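Local coordinates for Low molecular weight protein-tyrosine-phosphatase yfkJ (Bacillus subtilis, PDB 4ETM), which dephosphorylates phosphotyrosine-containing proteins, hydrolysing the tyrosyl phosphate ester to tyrosine and phosphate, and takes part in resistance to ethanol stress, at residues 27-32 and 86-91; 36-41 and 79-84. One frame throughout, in Å; residues are numbered along the deposited sequence.

Contact 1 (27-32 and 86-91); sequences GNICRS and MLARQV. With K (potassium ion), chain E; PO4 (phosphate ion), chain C.
The phosphate-binding P-loop of the tyrosine phosphatase active site, which runs from the nucleophile C25 to R31, meets the loop 86-91 where N28 touches A88 and R89. The N28 side chain starts out toward segment 86-91, with CG anti to the backbone N (chi1 -173°). There OD1 accepts from R89 N at 2.9 Å, in the plane of its carbonyl group and with a nearly straight N-H (162°). The same oxygen reaches the potassium ion at 3.2 Å, which S56 O also binds. Asparagine suits this turn, since it tolerates the positive phi that the loop needs here while offering an acceptor and a donor. The small A88 allows a close approach: its CB lies 3.2 Å from N28 O, and I29 CG2 touches the same methyl at 4.1 Å.

On its inner side the loop cradles a phosphate ion, probably from the crystallisation liquor, much as it would hold the phosphoryl group of a substrate. G27 N gives a bond of 2.8 Å to phosphate O3, while the N-H groups of I29 and C30 share O2. R31 comes edge-on, with NE 2.8 Å from O4 and NH2 2.9 Å from O3. R31 NH1 is engaged by D106 and V140 O.

The loop lies between strand 19-25 and helix 31-45, with Y144 of helix 143-146 against I29 and C30, and P143 against C30 and R31; the R89 side chain starts out away from segment 27-32, and its guanidinium forms salt bridges with D95 and with D55 of strand 52-58.

Contact 2 (36-41 and 79-84); sequences EAIFRD and EGISFD
One water oxygen, that of water 2, is gripped from both segments: it accepts from R40 NE at 2.6 Å and donates to S82 O at 3.2 Å, tying the helix to the loop beside it. The bend at chi3 (57°) turns NE out of the extended line of the R40 chain. Both the water and E36 OE1 lie at the edge of the guanidinium, close to its plane. One helical turn back, E36 closes a salt bridge, its OE1 2.9 Å from R40 NH2, although the donor stands well above the carboxylate plane. Arginine thus serves two partners at once and probably stays fixed in rotation.

Beside these polar links, I81 supplies the apolar joint. Its CG2 lies 3.7 Å from A37 CB, where alanine is small enough to bring helix and loop together. CD1 of I81 meets I38 CG1 at 4.0 Å, the two chains crossing at about a right angle. CB and the carboxylate of D41 lie obliquely against the outer branch of I81, with D41 CG 4.0 Å from I81 CG1. D41 OD2 pairs with K45, whereas a second water links OD1 to G80 O.

G80, at a positive phi of 61° that glycine adopts without strain, closes a Schellman motif after helix 70-78, and S82 OG accepts from D84 N in an ST turn. The contact joins one side of helix 31-45 to the chain leaving helix 70-78; L76 of that helix touches both A37 and I38. F39 points away, its ring edge-to-face with F23 of strand 19-25.

Overall arrangement
Both contacts set helix 31-45, or the loop leading into it, against the long connection between helices 70-78 and 93-98. Contact 1 is the buried one, at the N-terminal end of that helix: polar backbone groups, an amide side chain and ions dominate, as befits a phosphate site. Contact 2, which starts more than a turn further along the helix, is only partly buried, and there an apolar joint is fringed by charged side chains and water. M86 couples them, since its CE packs on E36 OE2 and its SD on R40 NH2. Along the chain, contact 2 falls wholly between the two segments of contact 1, and their centres lie about 14 Å apart.

Contact 1 (27-32 and 86-91)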
loop_
_atom_site.group_PDB
_atom_site.type_symbol
_atom_site.label_atom_id
_atom_site.label_comp_id
_atom_site.label_asym_id
_atom_site.label_seq_id
_atom_site.Cartn_x
_atom_site.Cartn_y
_atom_site.Cartn_z
ATOM N N GLY A 27 12.463 -0.029 -5.258
ATOM C CA GLY A 27 13.496 -0.073 -6.282
ATOM C C GLY A 27 14.304 -1.351 -6.342
ATOM O O GLY A 27 14.961 -1.651 -7.343
ATOM N N ASN A 28 14.263 -2.092 -5.249
ATOM C CA ASN A 28 15.107 -3.258 -5.060
ATOM C C ASN A 28 16.604 -2.917 -5.193
ATOM O O ASN A 28 17.405 -3.665 -5.745
ATOM C CB ASN A 28 14.630 -4.393 -5.945
ATOM C CG ASN A 28 15.353 -5.685 -5.687
ATOM O OD1 ASN A 28 15.725 -6.341 -6.636
ATOM N ND2 ASN A 28 15.573 -6.053 -4.417
ATOM N N ILE A 29 16.964 -1.763 -4.648
ATOM C CA ILE A 29 18.373 -1.392 -4.502
ATOM C C ILE A 29 18.764 -0.975 -3.079
ATOM O O ILE A 29 19.925 -1.080 -2.700
ATOM C CB ILE A 29 18.819 -0.289 -5.502
ATOM C CG1 ILE A 29 17.880 0.924 -5.446
ATOM C CG2 ILE A 29 18.921 -0.862 -6.898
ATOM C CD1 ILE A 29 18.504 2.195 -6.034
ATOM N N CYS A 30 17.812 -0.497 -2.295
ATOM C CA CYS A 30 18.143 -0.079 -0.928
ATOM C C CYS A 30 17.668 -1.070 0.148
ATOM O O CYS A 30 18.483 -1.790 0.748
ATOM C CB CYS A 30 17.610 1.325 -0.637
ATOM S SG CYS A 30 18.239 2.635 -1.719
ATOM N N ARG A 31 16.359 -1.133 0.369
ATOM C CA ARG A 31 15.801 -1.873 1.502
ATOM C C ARG A 31 15.770 -3.391 1.360
ATOM O O ARG A 31 16.332 -4.095 2.217
ATOM C CB ARG A 31 14.401 -1.358 1.850
ATOM C CG ARG A 31 14.404 0.059 2.418
ATOM C CD ARG A 31 13.021 0.657 2.398
ATOM N NE ARG A 31 12.576 0.894 1.027
ATOM C CZ ARG A 31 11.339 1.232 0.700
ATOM N NH1 ARG A 31 10.406 1.364 1.636
ATOM N NH2 ARG A 31 11.040 1.409 -0.581
ATOM N N SER A 32 15.106 -3.899 0.321
ATOM C CA SER A 32 14.974 -5.344 0.179
ATOM C C SER A 32 16.319 -6.068 -0.002
ATOM O O SER A 32 16.480 -7.159 0.540
ATOM C CB SER A 32 13.918 -5.767 -0.852
ATOM O OG SER A 32 14.237 -5.302 -2.150
ATOM N N MET A 86 24.118 -10.154 -5.935
ATOM C CA MET A 86 22.792 -9.568 -5.744
ATOM C C MET A 86 22.570 -8.419 -6.730
ATOM O O MET A 86 23.318 -7.434 -6.727
ATOM C CB MET A 86 22.579 -9.144 -4.282
ATOM C CG MET A 86 22.636 -10.345 -3.316
ATOM S SD MET A 86 22.544 -9.978 -1.548
ATOM C CE MET A 86 21.171 -8.838 -1.551
ATOM N N LEU A 87 21.558 -8.564 -7.588
ATOM C CA LEU A 87 21.314 -7.603 -8.668
ATOM C C LEU A 87 19.833 -7.358 -8.836
ATOM O O LEU A 87 19.105 -8.299 -9.093
ATOM C CB LEU A 87 21.807 -8.166 -9.995
ATOM C CG LEU A 87 23.288 -8.390 -10.230
ATOM C CD1 LEU A 87 23.458 -9.046 -11.585
ATOM C CD2 LEU A 87 24.010 -7.058 -10.170
ATOM N N ALA A 88 19.398 -6.107 -8.808
ATOM C CA ALA A 88 17.975 -5.777 -8.812
ATOM C C ALA A 88 17.124 -6.464 -9.886
ATOM O O ALA A 88 17.561 -6.648 -11.028
ATOM C CB ALA A 88 17.783 -4.266 -8.900
ATOM N N ARG A 89 15.901 -6.806 -9.501
ATOM C CA ARG A 89 14.919 -7.369 -10.421
ATOM C C ARG A 89 13.535 -6.901 -10.021
ATOM O O ARG A 89 13.319 -6.470 -8.885
ATOM C CB ARG A 89 14.980 -8.897 -10.441
ATOM C CG ARG A 89 14.211 -9.595 -9.320
ATOM C CD ARG A 89 14.345 -11.114 -9.473
ATOM N NE ARG A 89 13.768 -11.874 -8.368
ATOM C CZ ARG A 89 12.489 -12.231 -8.301
ATOM N NH1 ARG A 89 11.637 -11.886 -9.268
ATOM N NH2 ARG A 89 12.059 -12.924 -7.262
ATOM N N GLN A 90 12.599 -6.967 -10.956
ATOM C CA GLN A 90 11.255 -6.490 -10.715
ATOM C C GLN A 90 10.367 -7.686 -10.414
ATOM O O GLN A 90 10.424 -8.694 -11.104
ATOM C CB GLN A 90 10.734 -5.745 -11.942
ATOM C CG GLN A 90 9.344 -5.143 -11.784
ATOM C CD GLN A 90 9.002 -4.192 -12.913
ATOM O OE1 GLN A 90 9.397 -4.404 -14.061
ATOM N NE2 GLN A 90 8.270 -3.143 -12.600
ATOM N N VAL A 91 9.546 -7.566 -9.381
ATOM C CA VAL A 91 8.651 -8.644 -8.991
ATOM C C VAL A 91 7.605 -8.925 -10.075
ATOM O O VAL A 91 7.207 -8.039 -10.824
ATOM C CB VAL A 91 7.957 -8.303 -7.668
ATOM C CG1 VAL A 91 6.952 -7.175 -7.876
ATOM C CG2 VAL A 91 7.306 -9.541 -7.064
HETATM K K K E . 17.232 -9.119 -6.374
HETATM P P PO4 C . 14.450 0.950 -2.357
HETATM O O1 PO4 C . 14.829 2.407 -2.536
HETATM O O2 PO4 C . 15.289 0.165 -3.310
HETATM O O3 PO4 C . 12.988 0.786 -2.639
HETATM O O4 PO4 C . 14.627 0.559 -0.902
HETATM O O HOH W 1 19.180 -7.037 -4.761
#

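Contact 2 (36-41 and 79-84)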
loop_
_atom_site.group_PDB
_atom_site.type_symbol
_atom_site.label_atom_id
_atom_site.label_comp_id
_atom_site.label_asym_id
_atom_site.label_seq_id
_atom_site.Cartn_x
_atom_site.Cartn_y
_atom_site.Cartn_z
ATOM N N GLU A 36 17.307 -8.972 2.479
ATOM C CA GLU A 36 17.749 -10.258 1.946
ATOM C C GLU A 36 19.091 -10.715 2.554
ATOM O O GLU A 36 19.197 -11.821 3.105
ATOM C CB GLU A 36 17.832 -10.194 0.411
ATOM C CG GLU A 36 18.126 -11.558 -0.217
ATOM C CD GLU A 36 18.645 -11.474 -1.631
ATOM O OE1 GLU A 36 19.351 -12.427 -2.042
ATOM O OE2 GLU A 36 18.344 -10.486 -2.334
ATOM N N ALA A 37 20.100 -9.860 2.471
ATOM C CA ALA A 37 21.437 -10.184 2.956
ATOM C C ALA A 37 21.450 -10.390 4.461
ATOM O O ALA A 37 22.055 -11.338 4.959
ATOM C CB ALA A 37 22.407 -9.086 2.571
ATOM N N ILE A 38 20.791 -9.496 5.193
ATOM C CA ILE A 38 20.773 -9.590 6.650
ATOM C C ILE A 38 20.030 -10.835 7.108
ATOM O O ILE A 38 20.510 -11.575 7.963
ATOM C CB ILE A 38 20.135 -8.332 7.281
ATOM C CG1 ILE A 38 21.103 -7.157 7.180
ATOM C CG2 ILE A 38 19.760 -8.582 8.735
ATOM C CD1 ILE A 38 20.543 -5.866 7.756
ATOM N N PHE A 39 18.861 -11.070 6.526
ATOM C CA PHE A 39 18.059 -12.228 6.891
ATOM C C PHE A 39 18.799 -13.522 6.597
ATOM O O PHE A 39 18.745 -14.474 7.386
ATOM C CB PHE A 39 16.729 -12.200 6.143
ATOM C CG PHE A 39 15.883 -13.391 6.391
ATOM C CD1 PHE A 39 15.007 -13.425 7.462
ATOM C CD2 PHE A 39 15.956 -14.488 5.553
ATOM C CE1 PHE A 39 14.218 -14.530 7.683
ATOM C CE2 PHE A 39 15.174 -15.598 5.775
ATOM C CZ PHE A 39 14.300 -15.613 6.832
ATOM N N ARG A 40 19.485 -13.565 5.458
ATOM C CA ARG A 40 20.266 -14.746 5.090
ATOM C C ARG A 40 21.336 -15.010 6.140
ATOM O O ARG A 40 21.548 -16.159 6.539
ATOM C CB ARG A 40 20.897 -14.567 3.707
ATOM C CG ARG A 40 22.052 -15.514 3.426
ATOM C CD ARG A 40 22.184 -15.833 1.944
ATOM N NE ARG A 40 22.346 -14.642 1.126
ATOM C CZ ARG A 40 21.473 -14.222 0.213
ATOM N NH1 ARG A 40 20.361 -14.899 -0.041
ATOM N NH2 ARG A 40 21.731 -13.122 -0.464
ATOM N N ASP A 41 21.995 -13.946 6.588
ATOM C CA ASP A 41 23.030 -14.044 7.610
ATOM C C ASP A 41 22.482 -14.575 8.934
ATOM O O ASP A 41 23.103 -15.439 9.572
ATOM C CB ASP A 41 23.694 -12.680 7.824
ATOM C CG ASP A 41 24.866 -12.752 8.776
ATOM O OD1 ASP A 41 25.895 -13.351 8.394
ATOM O OD2 ASP A 41 24.764 -12.208 9.901
ATOM N N GLU A 79 28.581 -4.423 8.554
ATOM C CA GLU A 79 28.079 -5.590 9.258
ATOM C C GLU A 79 28.851 -6.847 8.876
ATOM O O GLU A 79 28.574 -7.930 9.390
ATOM C CB GLU A 79 26.592 -5.786 8.970
ATOM C CG GLU A 79 25.739 -4.555 9.263
ATOM C CD GLU A 79 25.526 -4.338 10.745
ATOM O OE1 GLU A 79 25.391 -5.345 11.479
ATOM O OE2 GLU A 79 25.498 -3.164 11.178
ATOM N N GLY A 80 29.804 -6.706 7.961
ATOM C CA GLY A 80 30.562 -7.848 7.478
ATOM C C GLY A 80 29.682 -8.893 6.811
ATOM O O GLY A 80 29.917 -10.103 6.936
ATOM N N ILE A 81 28.651 -8.421 6.113
ATOM C CA ILE A 81 27.731 -9.294 5.413
ATOM C C ILE A 81 27.925 -9.180 3.901
ATOM O O ILE A 81 28.003 -8.082 3.357
ATOM C CB ILE A 81 26.278 -8.943 5.774
ATOM C CG1 ILE A 81 26.008 -9.296 7.236
ATOM C CG2 ILE A 81 25.298 -9.644 4.838
ATOM C CD1 ILE A 81 24.668 -8.815 7.749
ATOM N N SER A 82 28.004 -10.324 3.231
ATOM C CA SER A 82 28.224 -10.358 1.790
ATOM C C SER A 82 26.960 -10.034 0.993
ATOM O O SER A 82 25.844 -10.204 1.483
ATOM C CB SER A 82 28.757 -11.732 1.375
ATOM O OG SER A 82 28.700 -11.889 -0.032
ATOM N N PHE A 83 27.150 -9.567 -0.237
ATOM C CA PHE A 83 26.044 -9.354 -1.173
ATOM C C PHE A 83 26.454 -9.702 -2.594
ATOM O O PHE A 83 25.880 -9.188 -3.553
ATOM C CB PHE A 83 25.503 -7.922 -1.115
ATOM C CG PHE A 83 26.570 -6.858 -1.150
ATOM C CD1 PHE A 83 27.217 -6.471 0.015
ATOM C CD2 PHE A 83 26.916 -6.235 -2.340
ATOM C CE1 PHE A 83 28.199 -5.491 -0.016
ATOM C CE2 PHE A 83 27.900 -5.262 -2.369
ATOM C CZ PHE A 83 28.529 -4.887 -1.207
ATOM N N ASP A 84 27.443 -10.586 -2.709
ATOM C CA ASP A 84 27.938 -11.069 -3.996
ATOM C C ASP A 84 26.816 -11.613 -4.880
ATOM O O ASP A 84 26.046 -12.477 -4.464
ATOM C CB ASP A 84 29.005 -12.149 -3.768
ATOM C CG ASP A 84 29.537 -12.742 -5.063
ATOM O OD1 ASP A 84 30.478 -12.160 -5.644
ATOM O OD2 ASP A 84 29.024 -13.799 -5.494
HETATM O O HOH W 2 24.120 -12.830 0.682
HETATM O O HOH W 3 28.075 -12.717 7.239
#